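Minor capsid protein VP1 (Human bocavirus 3, PDB 5US7) forms the 60-subunit T=1 icosahedral shell of the virus, its longest variant adding an N-terminal phospholipase A2-like region. Local coordinates at residues L200-D205 with G324-S329; R489-H494 with N534-L539; L497-G502 with W525-P530. All blocks are in the same frame, centred on the assembly; numbering follows the deposited sequence.

Contact 1 (L200-D205 with G324-S329); sequences LAEMED and GANINS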
ATOM      1  N   LEU A 200     -20.885 100.343 -64.192  1.00 83.46           N
ATOM      2  CA  LEU A 200     -20.625  98.974 -64.624  1.00 83.46           C
ATOM      3  C   LEU A 200     -21.820  98.104 -64.269  1.00 83.46           C
ATOM      4  O   LEU A 200     -21.798  97.445 -63.227  1.00 83.46           O
ATOM      5  CB  LEU A 200     -19.361  98.385 -63.988  1.00 82.26           C
ATOM      6  CG  LEU A 200     -17.950  98.627 -64.506  1.00 82.26           C
ATOM      7  CD1 LEU A 200     -17.538 100.058 -64.302  1.00 82.26           C
ATOM      8  CD2 LEU A 200     -17.005  97.703 -63.771  1.00 82.26           C
ATOM      9  N   ALA A 201     -22.841  98.079 -65.133  1.00 84.20           N
ATOM     10  CA  ALA A 201     -24.239  97.749 -64.846  1.00 84.20           C
ATOM     11  C   ALA A 201     -25.019  98.906 -64.248  1.00 84.20           C
ATOM     12  O   ALA A 201     -25.768  98.721 -63.286  1.00 84.20           O
ATOM     13  CB  ALA A 201     -24.355  96.552 -63.906  1.00 78.07           C
ATOM     14  N   GLU A 202     -24.839 100.099 -64.807  1.00 88.76           N
ATOM     15  CA  GLU A 202     -25.737 101.208 -64.521  1.00 88.76           C
ATOM     16  C   GLU A 202     -27.198 100.767 -64.734  1.00 88.76           C
ATOM     17  O   GLU A 202     -27.987 100.899 -63.802  1.00 88.76           O
ATOM     18  CB  GLU A 202     -25.396 102.435 -65.376  1.00 93.79           C
ATOM     19  CG  GLU A 202     -24.068 103.093 -65.120  1.00 93.79           C
ATOM     20  CD  GLU A 202     -23.766 104.117 -66.189  1.00 93.79           C
ATOM     21  OE1 GLU A 202     -24.406 104.053 -67.256  1.00 93.79           O
ATOM     22  OE2 GLU A 202     -22.932 105.007 -65.962  1.00 93.79           O
ATOM     23  N   MET A 203     -27.603 100.258 -65.908  1.00 93.58           N
ATOM     24  CA  MET A 203     -26.882 100.296 -67.182  1.00 93.58           C
ATOM     25  C   MET A 203     -27.584 101.340 -68.036  1.00 93.58           C
ATOM     26  O   MET A 203     -28.796 101.516 -67.924  1.00 93.58           O
ATOM     27  CB  MET A 203     -26.874  98.939 -67.879  1.00 89.08           C
ATOM     28  CG  MET A 203     -28.215  98.538 -68.447  1.00 89.08           C
ATOM     29  SD  MET A 203     -28.272  96.813 -68.926  1.00 89.08           S
ATOM     30  CE  MET A 203     -28.724  96.079 -67.364  1.00 89.08           C
ATOM     31  N   GLU A 204     -26.841 102.052 -68.876  1.00 99.97           N
ATOM     32  CA  GLU A 204     -27.404 103.147 -69.652  1.00 99.97           C
ATOM     33  C   GLU A 204     -27.264 102.875 -71.141  1.00 99.97           C
ATOM     34  O   GLU A 204     -26.157 102.628 -71.631  1.00 99.97           O
ATOM     35  CB  GLU A 204     -26.747 104.479 -69.292  1.00102.28           C
ATOM     36  CG  GLU A 204     -27.318 105.656 -70.067  1.00102.28           C
ATOM     37  CD  GLU A 204     -28.794 105.897 -69.790  1.00102.28           C
ATOM     38  OE1 GLU A 204     -29.326 105.362 -68.794  1.00102.28           O
ATOM     39  OE2 GLU A 204     -29.431 106.617 -70.585  1.00102.28           O
ATOM     40  N   ASP A 205     -28.393 102.943 -71.850  1.00103.63           N
ATOM     41  CA  ASP A 205     -28.480 102.621 -73.268  1.00103.63           C
ATOM     42  C   ASP A 205     -27.849 101.250 -73.469  1.00103.63           C
ATOM     43  O   ASP A 205     -28.028 100.367 -72.625  1.00103.63           O
ATOM     44  CB  ASP A 205     -27.791 103.707 -74.104  1.00105.94           C
ATOM     45  CG  ASP A 205     -28.048 103.564 -75.595  1.00105.94           C
ATOM     46  OD1 ASP A 205     -28.798 102.647 -75.989  1.00105.94           O
ATOM     47  OD2 ASP A 205     -27.496 104.372 -76.370  1.00105.94           O
ATOM     48  N   GLY A 324     -15.659  99.060 -73.317  1.00 93.28           N
ATOM     49  CA  GLY A 324     -17.042  99.034 -73.746  1.00 93.28           C
ATOM     50  C   GLY A 324     -18.024  99.092 -72.602  1.00 93.28           C
ATOM     51  O   GLY A 324     -19.146  98.598 -72.729  1.00 93.28           O
ATOM     52  N   ALA A 325     -17.627  99.682 -71.481  1.00 95.28           N
ATOM     53  CA  ALA A 325     -18.438  99.702 -70.277  1.00 95.28           C
ATOM     54  C   ALA A 325     -19.264 100.969 -70.116  1.00 95.28           C
ATOM     55  O   ALA A 325     -19.916 101.120 -69.084  1.00 95.28           O
ATOM     56  CB  ALA A 325     -17.554  99.514 -69.043  1.00 93.13           C
ATOM     57  N   ASN A 326     -19.264 101.874 -71.100  1.00 97.43           N
ATOM     58  CA  ASN A 326     -19.955 103.151 -70.940  1.00 97.43           C
ATOM     59  C   ASN A 326     -19.399 103.904 -69.740  1.00 97.43           C
ATOM     60  O   ASN A 326     -18.318 104.492 -69.825  1.00 97.43           O
ATOM     61  CB  ASN A 326     -21.469 102.957 -70.799  1.00 97.85           C
ATOM     62  CG  ASN A 326     -22.231 104.266 -70.868  1.00 97.85           C
ATOM     63  OD1 ASN A 326     -21.805 105.209 -71.533  1.00 97.85           O
ATOM     64  ND2 ASN A 326     -23.358 104.331 -70.170  1.00 97.85           N
ATOM     65  N   ILE A 327     -20.201 103.990 -68.683  1.00 96.91           N
ATOM     66  CA  ILE A 327     -19.893 104.517 -67.340  1.00 96.91           C
ATOM     67  C   ILE A 327     -19.585 106.005 -67.229  1.00 96.91           C
ATOM     68  O   ILE A 327     -18.800 106.401 -66.370  1.00 96.91           O
ATOM     69  CB  ILE A 327     -18.746 103.718 -66.608  1.00 94.58           C
ATOM     70  CG1 ILE A 327     -17.363 103.859 -67.251  1.00 94.58           C
ATOM     71  CG2 ILE A 327     -19.143 102.274 -66.422  1.00 94.58           C
ATOM     72  CD1 ILE A 327     -16.261 103.215 -66.463  1.00 94.58           C
ATOM     73  N   ASN A 328     -20.163 106.817 -68.109  1.00 98.71           N
ATOM     74  CA  ASN A 328     -20.768 108.077 -67.672  1.00 98.71           C
ATOM     75  C   ASN A 328     -19.897 108.888 -66.711  1.00 98.71           C
ATOM     76  O   ASN A 328     -18.858 109.424 -67.081  1.00 98.71           O
ATOM     77  CB  ASN A 328     -22.129 107.793 -67.032  1.00 98.84           C
ATOM     78  CG  ASN A 328     -22.965 109.043 -66.856  1.00 98.84           C
ATOM     79  OD1 ASN A 328     -22.841 110.000 -67.618  1.00 98.84           O
ATOM     80  ND2 ASN A 328     -23.830 109.037 -65.851  1.00 98.84           N
ATOM     81  N   SER A 329     -20.365 108.957 -65.467  1.00 98.71           N
ATOM     82  CA  SER A 329     -19.772 109.784 -64.428  1.00 98.71           C
ATOM     83  C   SER A 329     -18.348 109.338 -64.113  1.00 98.71           C
ATOM     84  O   SER A 329     -17.920 108.233 -64.451  1.00 98.71           O
ATOM     85  CB  SER A 329     -20.624 109.730 -63.162  1.00 97.36           C
ATOM     86  OG  SER A 329     -20.037 110.485 -62.120  1.00 97.36           O
TER
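The apolar part of this contact, which joins two surface loops of the parvovirus jelly-roll, is one branched pair: L200 and I327 lie alongside each other and point the same way. CD1 of L200 meets CG2 of I327 at 3.5 Å. In I327, CG1 is flanked by both backbone N and carbonyl carbon (chi1 67°), which leaves CG2 beside its own N and turned to L200, 3.4 Å from the L200 backbone N.

The polar part centres on E202, whose chain is extended beyond CG and carries the carboxylate across to the other loop. Two asparagines, N326 and N328, hold CG anti to the backbone N, and E202 crosses each at about a right angle. OE1 of E202 is 3.1 Å from ND2 of N326, with carboxylate and amide planes 82° apart. OE2 lies over backbone and side-chain carbons, 3.1 Å from CB of N328 and 3.4 Å from CA of I327. E204 adds its CB, 3.5 Å from ND2 of N326, while the bend at chi2 (62°) leads its own carboxylate away.

Helix 210-215 backs the pair of loops, with E210 touching both M203 and I327. Buried L200 suits an aliphatic partner; exposed N326, N328 and E204 suit polar groups. Because E199 brings a second carboxylate close to E202, proton uptake by one of these acids may be favoured, and the neutral amides add no opposing charge.

Contact 2 (R489-H494 with N534-L539); sequences RPERRH and NINKVL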
ATOM      1  N   ARG A 489      18.742 101.780 -18.502  1.00 43.29           N
ATOM      2  CA  ARG A 489      17.923 102.956 -18.283  1.00 43.29           C
ATOM      3  C   ARG A 489      16.439 102.620 -18.200  1.00 43.29           C
ATOM      4  O   ARG A 489      16.012 101.519 -18.538  1.00 43.29           O
ATOM      5  CB  ARG A 489      18.209 103.964 -19.385  1.00 48.29           C
ATOM      6  CG  ARG A 489      19.405 104.808 -19.108  1.00 48.29           C
ATOM      7  CD  ARG A 489      19.643 105.736 -20.246  1.00 48.29           C
ATOM      8  NE  ARG A 489      18.410 106.390 -20.656  1.00 48.29           N
ATOM      9  CZ  ARG A 489      17.851 107.419 -20.038  1.00 48.29           C
ATOM     10  NH1 ARG A 489      18.394 107.920 -18.946  1.00 48.29           N
ATOM     11  NH2 ARG A 489      16.729 107.932 -20.508  1.00 48.29           N
ATOM     12  N   PRO A 490      15.625 103.566 -17.725  1.00 46.37           N
ATOM     13  CA  PRO A 490      14.219 103.262 -17.427  1.00 46.37           C
ATOM     14  C   PRO A 490      13.297 103.015 -18.625  1.00 46.37           C
ATOM     15  O   PRO A 490      12.229 102.426 -18.427  1.00 46.37           O
ATOM     16  CB  PRO A 490      13.781 104.497 -16.641  1.00 44.42           C
ATOM     17  CG  PRO A 490      14.988 104.936 -15.982  1.00 44.42           C
ATOM     18  CD  PRO A 490      16.059 104.764 -16.991  1.00 44.42           C
ATOM     19  N   GLU A 491      13.647 103.413 -19.839  1.00 50.69           N
ATOM     20  CA  GLU A 491      12.755 103.294 -21.014  1.00 50.69           C
ATOM     21  C   GLU A 491      11.538 104.197 -20.812  1.00 50.69           C
ATOM     22  O   GLU A 491      11.702 105.355 -20.407  1.00 50.69           O
ATOM     23  CB  GLU A 491      12.421 101.828 -21.280  1.00 53.82           C
ATOM     24  CG  GLU A 491      13.579 100.967 -21.738  1.00 53.82           C
ATOM     25  CD  GLU A 491      13.172  99.521 -21.949  1.00 53.82           C
ATOM     26  OE1 GLU A 491      12.030  99.165 -21.593  1.00 53.82           O
ATOM     27  OE2 GLU A 491      13.996  98.736 -22.463  1.00 53.82           O
ATOM     28  N   ARG A 492      10.322 103.739 -21.102  1.00 50.93           N
ATOM     29  CA  ARG A 492       9.165 104.618 -21.180  1.00 50.93           C
ATOM     30  C   ARG A 492       7.908 103.828 -20.866  1.00 50.93           C
ATOM     31  O   ARG A 492       7.843 102.625 -21.111  1.00 50.93           O
ATOM     32  CB  ARG A 492       9.025 105.256 -22.560  1.00 55.37           C
ATOM     33  CG  ARG A 492       7.818 106.139 -22.690  1.00 55.37           C
ATOM     34  CD  ARG A 492       7.647 106.659 -24.080  1.00 55.37           C
ATOM     35  NE  ARG A 492       6.464 107.491 -24.198  1.00 55.37           N
ATOM     36  CZ  ARG A 492       6.153 108.178 -25.288  1.00 55.37           C
ATOM     37  NH1 ARG A 492       6.939 108.118 -26.349  1.00 55.37           N
ATOM     38  NH2 ARG A 492       5.056 108.916 -25.317  1.00 55.37           N
ATOM     39  N   ARG A 493       6.910 104.513 -20.315  1.00 48.62           N
ATOM     40  CA  ARG A 493       5.631 103.908 -19.997  1.00 48.62           C
ATOM     41  C   ARG A 493       4.520 104.894 -20.318  1.00 48.62           C
ATOM     42  O   ARG A 493       4.768 106.068 -20.596  1.00 48.62           O
ATOM     43  CB  ARG A 493       5.581 103.476 -18.535  1.00 46.83           C
ATOM     44  CG  ARG A 493       6.613 102.443 -18.202  1.00 46.83           C
ATOM     45  CD  ARG A 493       6.250 101.138 -18.843  1.00 46.83           C
ATOM     46  NE  ARG A 493       7.263 100.116 -18.637  1.00 46.83           N
ATOM     47  CZ  ARG A 493       8.215  99.831 -19.513  1.00 46.83           C
ATOM     48  NH1 ARG A 493       8.278 100.482 -20.657  1.00 46.83           N
ATOM     49  NH2 ARG A 493       9.098  98.884 -19.249  1.00 46.83           N
ATOM     50  N   HIS A 494       3.284 104.405 -20.300  1.00 47.50           N
ATOM     51  CA  HIS A 494       2.110 105.260 -20.432  1.00 47.50           C
ATOM     52  C   HIS A 494       1.637 105.636 -19.040  1.00 47.50           C
ATOM     53  O   HIS A 494       1.128 104.792 -18.300  1.00 47.50           O
ATOM     54  CB  HIS A 494       0.998 104.566 -21.205  1.00 48.06           C
ATOM     55  CG  HIS A 494       1.350 104.269 -22.624  1.00 48.06           C
ATOM     56  ND1 HIS A 494       1.551 105.256 -23.561  1.00 48.06           N
ATOM     57  CD2 HIS A 494       1.517 103.096 -23.271  1.00 48.06           C
ATOM     58  CE1 HIS A 494       1.842 104.703 -24.723  1.00 48.06           C
ATOM     59  NE2 HIS A 494       1.826 103.392 -24.574  1.00 48.06           N
ATOM     60  N   ASN A 534       6.750 102.385 -26.362  1.00 55.94           N
ATOM     61  CA  ASN A 534       7.515 102.099 -25.161  1.00 55.94           C
ATOM     62  C   ASN A 534       8.112 100.703 -25.221  1.00 55.94           C
ATOM     63  O   ASN A 534       8.032 100.029 -26.253  1.00 55.94           O
ATOM     64  CB  ASN A 534       6.640 102.293 -23.922  1.00 52.49           C
ATOM     65  CG  ASN A 534       5.396 101.448 -23.949  1.00 52.49           C
ATOM     66  OD1 ASN A 534       5.034 100.893 -24.982  1.00 52.49           O
ATOM     67  ND2 ASN A 534       4.717 101.364 -22.817  1.00 52.49           N
ATOM     68  N   ILE A 535       8.701 100.267 -24.113  1.00 56.47           N
ATOM     69  CA  ILE A 535       9.657  99.166 -24.063  1.00 56.47           C
ATOM     70  C   ILE A 535      10.791  99.534 -25.016  1.00 56.47           C
ATOM     71  O   ILE A 535      11.111 100.717 -25.156  1.00 56.47           O
ATOM     72  CB  ILE A 535       8.981  97.819 -24.395  1.00 50.62           C
ATOM     73  CG1 ILE A 535       7.779  97.624 -23.481  1.00 50.62           C
ATOM     74  CG2 ILE A 535       9.872  96.643 -24.072  1.00 50.62           C
ATOM     75  CD1 ILE A 535       6.973  96.403 -23.786  1.00 50.62           C
ATOM     76  N   ASN A 536      11.368  98.553 -25.705  1.00 55.92           N
ATOM     77  CA  ASN A 536      12.538  98.670 -26.572  1.00 55.92           C
ATOM     78  C   ASN A 536      12.900  97.283 -27.066  1.00 55.92           C
ATOM     79  O   ASN A 536      12.528  96.273 -26.465  1.00 55.92           O
ATOM     80  CB  ASN A 536      13.770  99.280 -25.887  1.00 57.11           C
ATOM     81  CG  ASN A 536      13.794 100.788 -25.939  1.00 57.11           C
ATOM     82  OD1 ASN A 536      13.174 101.399 -26.806  1.00 57.11           O
ATOM     83  ND2 ASN A 536      14.529 101.401 -25.025  1.00 57.11           N
ATOM     84  N   LYS A 537      13.662  97.251 -28.152  1.00 58.67           N
ATOM     85  CA  LYS A 537      14.238  96.021 -28.660  1.00 58.67           C
ATOM     86  C   LYS A 537      15.543  96.368 -29.347  1.00 58.67           C
ATOM     87  O   LYS A 537      15.664  97.427 -29.964  1.00 58.67           O
ATOM     88  CB  LYS A 537      13.300  95.307 -29.635  1.00 57.83           C
ATOM     89  CG  LYS A 537      12.988  96.101 -30.885  1.00 57.83           C
ATOM     90  CD  LYS A 537      12.041  95.358 -31.801  1.00 57.83           C
ATOM     91  CE  LYS A 537      11.676  96.209 -33.002  1.00 57.83           C
ATOM     92  NZ  LYS A 537      10.702  95.540 -33.903  1.00 57.83           N
ATOM     93  N   VAL A 538      16.521  95.484 -29.226  1.00 61.35           N
ATOM     94  CA  VAL A 538      17.750  95.594 -29.995  1.00 61.35           C
ATOM     95  C   VAL A 538      17.520  94.928 -31.343  1.00 61.35           C
ATOM     96  O   VAL A 538      17.146  93.753 -31.414  1.00 61.35           O
ATOM     97  CB  VAL A 538      18.937  94.972 -29.247  1.00 54.75           C
ATOM     98  CG1 VAL A 538      19.316  95.846 -28.089  1.00 54.75           C
ATOM     99  CG2 VAL A 538      18.563  93.616 -28.716  1.00 54.75           C
ATOM    100  N   LEU A 539      17.711  95.688 -32.413  1.00 63.43           N
ATOM    101  CA  LEU A 539      17.527  95.153 -33.751  1.00 63.43           C
ATOM    102  C   LEU A 539      18.608  94.129 -34.071  1.00 63.43           C
ATOM    103  O   LEU A 539      19.745  94.259 -33.617  1.00 63.43           O
ATOM    104  CB  LEU A 539      17.549  96.269 -34.788  1.00 62.75           C
ATOM    105  CG  LEU A 539      16.453  97.319 -34.667  1.00 62.75           C
ATOM    106  CD1 LEU A 539      16.611  98.341 -35.767  1.00 62.75           C
ATOM    107  CD2 LEU A 539      15.085  96.675 -34.714  1.00 62.75           C
ATOM    108  OXT LEU A 539      18.377  93.157 -34.786  1.00 62.75           O
TER
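E491 and N536 run antiparallel, side by side, carboxylate and amide planes 75° apart. The amide ND2 of N536 rests against the aliphatic CG of E491 at 3.4 Å, and OE2 of E491 comes 3.5 Å from CB of N536, so each polar end lies along the other's carbon chain. R251 holds OD1 of N536 by a hydrogen bond and thereby fixes the amide. The other carboxylate oxygen, OE1, reaches CA of I535 at 3.4 Å.

R493 starts out away from the partner segment, but its bend at chi2 (-71°) brings the guanidinium back, with CG1 of I535 4.0 Å from NH1. A long salt bridge, 3.8 Å between NH2 of R493 and OE1 of E491, joins this charge to the acid, so a glutamate suits the site; Y483 adds a weak hydrogen bond to NH2. R492 runs straight the other way to a salt bridge with D526.

N534, its CG between backbone N and carbonyl carbon, brings CB against the R492 carbonyl O at 3.1 Å. Its side chain and that of H494 cross nearly perpendicularly, ring and amide planes 55° apart, ND2 3.7 Å from CD2. Asparagine offers both donor and acceptor here. The ring's NE2 is held by P530 O.

Residues 489-493 belong to the probable nuclear localization signal, and their burial is consistent with its concealment after assembly. Both segments follow strand 466-482; T116 of helix 109-116 touches H494 and N534, while Q110 and Q113, from the same helix of a neighbouring subunit, pack on E491, P490 and R493.

Contact 3 (L497-G502 with W525-P530); sequences LGLGIG and WDMCFP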
ATOM      1  N   LEU A 497      -0.418 110.638 -16.501  1.00 55.52           N
ATOM      2  CA  LEU A 497      -0.152 112.052 -16.285  1.00 55.52           C
ATOM      3  C   LEU A 497      -0.093 112.791 -17.608  1.00 55.52           C
ATOM      4  O   LEU A 497      -0.401 113.985 -17.663  1.00 55.52           O
ATOM      5  CB  LEU A 497       1.127 112.254 -15.481  1.00 54.59           C
ATOM      6  CG  LEU A 497       0.909 112.405 -13.975  1.00 54.59           C
ATOM      7  CD1 LEU A 497       0.220 111.202 -13.390  1.00 54.59           C
ATOM      8  CD2 LEU A 497       2.229 112.638 -13.269  1.00 54.59           C
ATOM      9  N   GLY A 498       0.339 112.130 -18.673  1.00 56.40           N
ATOM     10  CA  GLY A 498      -0.145 112.569 -19.959  1.00 56.40           C
ATOM     11  C   GLY A 498      -1.590 112.147 -20.086  1.00 56.40           C
ATOM     12  O   GLY A 498      -1.873 110.954 -20.208  1.00 56.40           O
ATOM     13  N   LEU A 499      -2.493 113.117 -20.142  1.00 56.19           N
ATOM     14  CA  LEU A 499      -3.938 112.979 -20.296  1.00 56.19           C
ATOM     15  C   LEU A 499      -4.498 114.386 -20.199  1.00 56.19           C
ATOM     16  O   LEU A 499      -3.817 115.317 -19.765  1.00 56.19           O
ATOM     17  CB  LEU A 499      -4.655 112.092 -19.275  1.00 53.73           C
ATOM     18  CG  LEU A 499      -4.627 110.566 -19.204  1.00 53.73           C
ATOM     19  CD1 LEU A 499      -5.491 110.109 -18.061  1.00 53.73           C
ATOM     20  CD2 LEU A 499      -5.099 109.944 -20.485  1.00 53.73           C
ATOM     21  N   GLY A 500      -5.756 114.530 -20.604  1.00 60.59           N
ATOM     22  CA  GLY A 500      -6.408 115.814 -20.650  1.00 60.59           C
ATOM     23  C   GLY A 500      -7.423 115.997 -19.537  1.00 60.59           C
ATOM     24  O   GLY A 500      -7.579 115.177 -18.640  1.00 60.59           O
ATOM     25  N   ILE A 501      -8.128 117.115 -19.630  1.00 68.96           N
ATOM     26  CA  ILE A 501      -9.168 117.466 -18.682  1.00 68.96           C
ATOM     27  C   ILE A 501     -10.389 117.852 -19.504  1.00 68.96           C
ATOM     28  O   ILE A 501     -10.263 118.380 -20.614  1.00 68.96           O
ATOM     29  CB  ILE A 501      -8.713 118.612 -17.755  1.00 69.22           C
ATOM     30  CG1 ILE A 501      -9.375 118.490 -16.396  1.00 69.22           C
ATOM     31  CG2 ILE A 501      -9.020 119.970 -18.368  1.00 69.22           C
ATOM     32  CD1 ILE A 501      -8.853 117.296 -15.628  1.00 69.22           C
ATOM     33  N   GLY A 502     -11.571 117.558 -18.989  1.00 71.49           N
ATOM     34  CA  GLY A 502     -12.765 117.791 -19.777  1.00 71.49           C
ATOM     35  C   GLY A 502     -14.025 117.560 -18.978  1.00 71.49           C
ATOM     36  O   GLY A 502     -14.007 116.966 -17.897  1.00 71.49           O
ATOM     37  N   TRP A 525      -3.472 112.189 -29.276  1.00 66.24           N
ATOM     38  CA  TRP A 525      -2.349 111.334 -28.937  1.00 66.24           C
ATOM     39  C   TRP A 525      -1.559 112.063 -27.845  1.00 66.24           C
ATOM     40  O   TRP A 525      -1.652 113.285 -27.748  1.00 66.24           O
ATOM     41  CB  TRP A 525      -1.509 111.112 -30.187  1.00 65.31           C
ATOM     42  CG  TRP A 525      -2.180 110.257 -31.174  1.00 65.31           C
ATOM     43  CD1 TRP A 525      -3.287 110.570 -31.880  1.00 65.31           C
ATOM     44  CD2 TRP A 525      -1.703 109.020 -31.703  1.00 65.31           C
ATOM     45  NE1 TRP A 525      -3.602 109.558 -32.742  1.00 65.31           N
ATOM     46  CE2 TRP A 525      -2.631 108.598 -32.661  1.00 65.31           C
ATOM     47  CE3 TRP A 525      -0.598 108.214 -31.438  1.00 65.31           C
ATOM     48  CZ2 TRP A 525      -2.495 107.410 -33.353  1.00 65.31           C
ATOM     49  CZ3 TRP A 525      -0.470 107.036 -32.126  1.00 65.31           C
ATOM     50  CH2 TRP A 525      -1.410 106.639 -33.067  1.00 65.31           C
ATOM     51  N   ASP A 526      -0.784 111.356 -27.026  1.00 62.47           N
ATOM     52  CA  ASP A 526      -0.627 109.918 -27.092  1.00 62.47           C
ATOM     53  C   ASP A 526      -1.555 109.213 -26.129  1.00 62.47           C
ATOM     54  O   ASP A 526      -1.462 108.006 -25.964  1.00 62.47           O
ATOM     55  CB  ASP A 526       0.819 109.526 -26.799  1.00 67.92           C
ATOM     56  CG  ASP A 526       1.769 109.927 -27.907  1.00 67.92           C
ATOM     57  OD1 ASP A 526       1.294 110.242 -29.017  1.00 67.92           O
ATOM     58  OD2 ASP A 526       2.993 109.918 -27.671  1.00 67.92           O
ATOM     59  N   MET A 527      -2.423 109.954 -25.447  1.00 59.44           N
ATOM     60  CA  MET A 527      -3.511 109.280 -24.763  1.00 59.44           C
ATOM     61  C   MET A 527      -4.328 108.531 -25.806  1.00 59.44           C
ATOM     62  O   MET A 527      -4.449 108.971 -26.948  1.00 59.44           O
ATOM     63  CB  MET A 527      -4.358 110.275 -23.966  1.00 60.99           C
ATOM     64  CG  MET A 527      -5.145 111.267 -24.772  1.00 60.99           C
ATOM     65  SD  MET A 527      -5.846 112.602 -23.786  1.00 60.99           S
ATOM     66  CE  MET A 527      -4.533 113.807 -23.847  1.00 60.99           C
ATOM     67  N   CYS A 528      -4.897 107.398 -25.399  1.00 52.16           N
ATOM     68  CA  CYS A 528      -5.240 106.209 -26.184  1.00 52.16           C
ATOM     69  C   CYS A 528      -4.074 105.228 -26.210  1.00 52.16           C
ATOM     70  O   CYS A 528      -4.257 104.088 -26.624  1.00 52.16           O
ATOM     71  CB  CYS A 528      -5.666 106.514 -27.631  1.00 56.89           C
ATOM     72  SG  CYS A 528      -7.150 107.513 -27.841  1.00 56.89           S
ATOM     73  N   PHE A 529      -2.894 105.637 -25.758  1.00 49.42           N
ATOM     74  CA  PHE A 529      -1.742 104.806 -25.428  1.00 49.42           C
ATOM     75  C   PHE A 529      -1.267 103.897 -26.554  1.00 49.42           C
ATOM     76  O   PHE A 529      -1.362 102.680 -26.434  1.00 49.42           O
ATOM     77  CB  PHE A 529      -2.059 103.969 -24.197  1.00 49.16           C
ATOM     78  CG  PHE A 529      -2.270 104.777 -22.961  1.00 49.16           C
ATOM     79  CD1 PHE A 529      -1.825 106.076 -22.877  1.00 49.16           C
ATOM     80  CD2 PHE A 529      -2.911 104.233 -21.869  1.00 49.16           C
ATOM     81  CE1 PHE A 529      -2.014 106.816 -21.743  1.00 49.16           C
ATOM     82  CE2 PHE A 529      -3.099 104.969 -20.735  1.00 49.16           C
ATOM     83  CZ  PHE A 529      -2.652 106.259 -20.671  1.00 49.16           C
ATOM     84  N   PRO A 530      -0.707 104.436 -27.628  1.00 49.80           N
ATOM     85  CA  PRO A 530      -0.248 103.585 -28.730  1.00 49.80           C
ATOM     86  C   PRO A 530       0.682 102.477 -28.256  1.00 49.80           C
ATOM     87  O   PRO A 530       1.411 102.627 -27.275  1.00 49.80           O
ATOM     88  CB  PRO A 530       0.509 104.559 -29.635  1.00 52.88           C
ATOM     89  CG  PRO A 530       0.211 105.909 -29.118  1.00 52.88           C
ATOM     90  CD  PRO A 530      -0.771 105.840 -28.036  1.00 52.88           C
TER
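L499 and M527 meet obliquely where the two loops come nearest. CD2 of L499 sits on CB of M527 at 3.6 Å, and the flexible thioether then bends at chi3 (90°) to lay its CE methyl 3.5 Å from the backbone N of G500. A long, unbranched methionine suits this task of laying a methyl along a backbone. The same CD2 reaches CZ of F529 at 4.4 Å, and the carbonyl O of G498 lies at the edge of that ring, 4.4 Å from CE1.

Behind these first contacts, a type II turn from D526 to F529, closed by F529 N to D526 O at 2.8 Å, points M527 at the other loop and brings the far end of the F529 ring near it. C528 occupies its third position with positive phi (90°), and its backbone bonds to R412. T510 accepts the N-H of G500, so the methionine methyl supplies only packing there. H494 stacks on the F529 ring.

Outward, W112 and Q113 of helix 109-116 cover F529 from within the chain, whereas L499 packs on L215 of helix 210-215 in a neighbouring subunit and, in another, on R489.

Overall arrangement
From the N terminus, contact 1 comes first: it closes a loop of 118 residues by joining the segment before helix 210-215 to the one before helix 331-334. Contacts 2 and 3 lie on the opposite side of the chain's centre, after strand 466-482, the last of the jelly-roll sheet. Contact 3, with 22 residues in its loop, is nested inside the 39-residue loop closed by contact 2. Their centres are 19 Å apart and they touch, so the C-terminal tail is folded on itself beside helix 109-116. Contact 1 stays about 34 Å from contact 3 at the nearest atoms, yet in the shell M203 packs on I501 of a neighbouring subunit.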